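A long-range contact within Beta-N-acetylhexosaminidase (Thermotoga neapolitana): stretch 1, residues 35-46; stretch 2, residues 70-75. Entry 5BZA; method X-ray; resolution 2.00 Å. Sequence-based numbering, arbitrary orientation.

Stretch 1 (35-46) YPGVLSKEYLFL
Stretch 2 (70-75) EVLKYV

Two short helical segments of stretch 1 pack side chains against an irregular stretch 2, burying 338 Å² in total. Tyr35 N-caps the first helix, which begins at Pro36; Lys41 (phi/psi -114/90) N-caps the second, which runs from Glu42 past Leu46. Stretch 2 is extended at Glu70 (-133/122), bends at Val71 (-123/-13), then closes a type I turn from Leu72 to Val75 through Lys73 (-69/-20) and Tyr74 (-66/-30), with Val75 N 3.3 Å from Leu72 O. In register, Pro36 CA lies 6.2 Å from Val71 CA and Leu39 CA 7.0 Å from Leu72 CA.

Apolar contacts join the Pro36 ring (C-gamma exo) and the branched side chains of Leu39, Val71 and Leu72. Val71, chi1 m, points toward stretch 1 and spreads its two methyls over two partners: CG1 lies 3.9 Å from Pro36 CG, and CG2 3.9 Å from Leu39 CD1. Leu39 (m, t) also points toward its partners, and its forked end reaches Leu72 as well, Leu39 CD2 to Leu72 CD2 being 3.7 Å. Leu72 leaves its backbone sideways, but its m, t conformation brings that methyl nearer. Both leucines are buried, which suits their apolar side chains.

The second group of contacts centres on buried Tyr74, which points toward stretch 1 with chi1 -46° (m) and chi2 -72°. Its long ring carries the hydroxyl to the second helix, where Tyr74 OH donates a 2.7 Å hydrogen bond to Glu42 OE2 and is thereby satisfied. Glu42 meets it nearly fully extended (chi1 t, chi2 t, chi3 64°), its OE2 near the plane of the tyrosine ring, at the edge. Phe45, chi1 t and chi2 62°, lies obliquely beside Tyr74: centroids 5.8 Å apart, planes at 32°, Phe45 CE2 to Tyr74 CE2 3.9 Å. This buried aromatic contact flanks the polar bond with carbon. Lys73, exposed, leaves sideways, p then t throughout; its end comes nearer, Lys73 CE lying 3.9 Å and Lys73 NZ 4.2 Å from Glu42 OE2, opposite charges near each other but beyond a salt bridge.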

# COMPACT_ATOMS: atom_id res chain seq x y z
N TYR B 35 10.91 -7.56 8.60
CA TYR B 35 10.20 -7.03 9.76
C TYR B 35 9.84 -5.52 9.60
O TYR B 35 10.34 -4.84 8.72
CB TYR B 35 11.05 -7.28 10.99
CG TYR B 35 10.95 -8.70 11.58
CD1 TYR B 35 9.73 -9.31 11.76
CD2 TYR B 35 12.10 -9.39 12.00
CE1 TYR B 35 9.63 -10.60 12.33
CE2 TYR B 35 12.03 -10.68 12.56
CZ TYR B 35 10.78 -11.28 12.72
OH TYR B 35 10.68 -12.56 13.29
N PRO B 36 8.96 -5.00 10.47
CA PRO B 36 8.66 -3.56 10.40
C PRO B 36 9.87 -2.60 10.48
O PRO B 36 9.82 -1.50 9.92
CB PRO B 36 7.74 -3.36 11.61
CG PRO B 36 7.03 -4.68 11.73
CD PRO B 36 8.07 -5.70 11.43
N GLY B 37 10.96 -3.01 11.11
CA GLY B 37 12.16 -2.20 11.17
C GLY B 37 12.61 -1.80 9.77
O GLY B 37 13.24 -0.74 9.57
N VAL B 38 12.38 -2.69 8.80
CA VAL B 38 12.69 -2.41 7.41
C VAL B 38 11.46 -1.85 6.71
O VAL B 38 11.55 -0.85 6.00
CB VAL B 38 13.20 -3.65 6.69
CG1 VAL B 38 13.33 -3.39 5.16
CG2 VAL B 38 14.53 -4.04 7.27
N LEU B 39 10.31 -2.49 6.90
CA LEU B 39 9.10 -2.12 6.17
C LEU B 39 8.64 -0.70 6.47
O LEU B 39 8.09 -0.02 5.61
CB LEU B 39 7.99 -3.09 6.48
CG LEU B 39 8.34 -4.51 6.01
CD1 LEU B 39 7.45 -5.54 6.69
CD2 LEU B 39 8.18 -4.64 4.51
N SER B 40 8.89 -0.22 7.69
CA SER B 40 8.42 1.13 8.00
C SER B 40 9.31 2.20 7.36
O SER B 40 8.99 3.37 7.40
CB SER B 40 8.37 1.36 9.51
OG SER B 40 9.67 1.22 10.07
N LYS B 41 10.46 1.80 6.82
CA LYS B 41 11.32 2.72 6.09
C LYS B 41 11.36 2.29 4.63
O LYS B 41 12.17 1.45 4.21
CB LYS B 41 12.72 2.78 6.72
CG LYS B 41 12.77 3.22 8.24
CD LYS B 41 14.24 3.17 8.70
CE LYS B 41 14.45 3.56 10.15
NZ LYS B 41 13.38 4.48 10.62
N GLU B 42 10.43 2.84 3.85
CA GLU B 42 10.26 2.38 2.48
C GLU B 42 11.55 2.43 1.68
O GLU B 42 11.81 1.51 0.92
CB GLU B 42 9.16 3.16 1.78
CG GLU B 42 8.84 2.60 0.40
CD GLU B 42 7.62 3.25 -0.18
OE1 GLU B 42 7.66 4.48 -0.42
OE2 GLU B 42 6.60 2.53 -0.38
N TYR B 43 12.37 3.48 1.85
CA TYR B 43 13.64 3.50 1.14
C TYR B 43 14.44 2.24 1.50
O TYR B 43 15.07 1.62 0.62
CB TYR B 43 14.44 4.77 1.44
CG TYR B 43 14.68 5.07 2.91
CD1 TYR B 43 13.77 5.81 3.65
CD2 TYR B 43 15.85 4.63 3.55
CE1 TYR B 43 13.98 6.09 4.97
CE2 TYR B 43 16.07 4.90 4.88
CZ TYR B 43 15.13 5.63 5.60
OH TYR B 43 15.35 5.90 6.95
N LEU B 44 14.40 1.84 2.78
CA LEU B 44 15.11 0.62 3.18
C LEU B 44 14.52 -0.61 2.54
O LEU B 44 15.24 -1.43 1.97
CB LEU B 44 15.11 0.42 4.69
CG LEU B 44 16.27 0.88 5.58
CD1 LEU B 44 16.25 -0.02 6.82
CD2 LEU B 44 17.63 0.80 4.88
N PHE B 45 13.21 -0.75 2.64
CA PHE B 45 12.52 -1.88 2.04
C PHE B 45 12.88 -2.04 0.54
O PHE B 45 13.36 -3.11 0.11
CB PHE B 45 11.00 -1.72 2.27
CG PHE B 45 10.16 -2.68 1.48
CD1 PHE B 45 10.27 -4.05 1.67
CD2 PHE B 45 9.29 -2.20 0.49
CE1 PHE B 45 9.51 -4.96 0.90
CE2 PHE B 45 8.51 -3.09 -0.28
CZ PHE B 45 8.63 -4.47 -0.08
N LEU B 46 12.75 -0.96 -0.23
CA LEU B 46 13.05 -1.00 -1.66
C LEU B 46 14.51 -1.33 -1.96
O LEU B 46 14.81 -2.15 -2.87
CB LEU B 46 12.68 0.34 -2.32
CG LEU B 46 11.21 0.70 -2.28
CD1 LEU B 46 10.95 2.10 -2.88
CD2 LEU B 46 10.40 -0.36 -3.02
N GLU B 70 -0.63 -6.60 10.91
CA GLU B 70 -0.55 -6.03 9.55
C GLU B 70 0.74 -5.23 9.50
O GLU B 70 0.95 -4.36 10.31
CB GLU B 70 -1.80 -5.17 9.24
CG GLU B 70 -3.05 -6.03 8.87
CD GLU B 70 -4.35 -5.27 8.69
OE1 GLU B 70 -4.45 -4.15 9.23
OE2 GLU B 70 -5.27 -5.78 7.97
N VAL B 71 1.63 -5.55 8.57
CA VAL B 71 2.93 -4.90 8.51
C VAL B 71 3.18 -4.24 7.14
O VAL B 71 4.07 -3.42 7.00
CB VAL B 71 4.03 -5.87 8.80
CG1 VAL B 71 3.88 -6.38 10.26
CG2 VAL B 71 3.98 -7.01 7.80
N LEU B 72 2.35 -4.58 6.16
CA LEU B 72 2.48 -4.06 4.81
C LEU B 72 1.45 -2.96 4.58
O LEU B 72 0.24 -3.21 4.52
CB LEU B 72 2.31 -5.16 3.78
CG LEU B 72 3.31 -6.32 3.76
CD1 LEU B 72 3.01 -7.33 2.64
CD2 LEU B 72 4.74 -5.76 3.65
N LYS B 73 1.92 -1.72 4.42
CA LYS B 73 0.98 -0.64 4.20
C LYS B 73 0.32 -0.78 2.83
O LYS B 73 -0.73 -0.18 2.58
CB LYS B 73 1.64 0.71 4.31
CG LYS B 73 2.50 1.07 3.12
CD LYS B 73 2.94 2.49 3.30
CE LYS B 73 3.71 3.00 2.13
NZ LYS B 73 4.09 4.38 2.50
N TYR B 74 0.97 -1.54 1.94
CA TYR B 74 0.51 -1.80 0.58
C TYR B 74 -0.77 -2.62 0.49
O TYR B 74 -1.56 -2.44 -0.46
CB TYR B 74 1.62 -2.50 -0.17
CG TYR B 74 2.95 -1.82 0.08
CD1 TYR B 74 3.24 -0.55 -0.50
CD2 TYR B 74 3.92 -2.40 0.92
CE1 TYR B 74 4.43 0.09 -0.25
CE2 TYR B 74 5.14 -1.78 1.14
CZ TYR B 74 5.38 -0.53 0.57
OH TYR B 74 6.58 0.10 0.81
N VAL B 75 -0.99 -3.50 1.48
CA VAL B 75 -2.20 -4.28 1.55
C VAL B 75 -3.25 -3.54 2.35
O VAL B 75 -2.99 -3.13 3.48
CB VAL B 75 -1.96 -5.67 2.24
CG1 VAL B 75 -3.26 -6.48 2.27
CG2 VAL B 75 -0.91 -6.44 1.48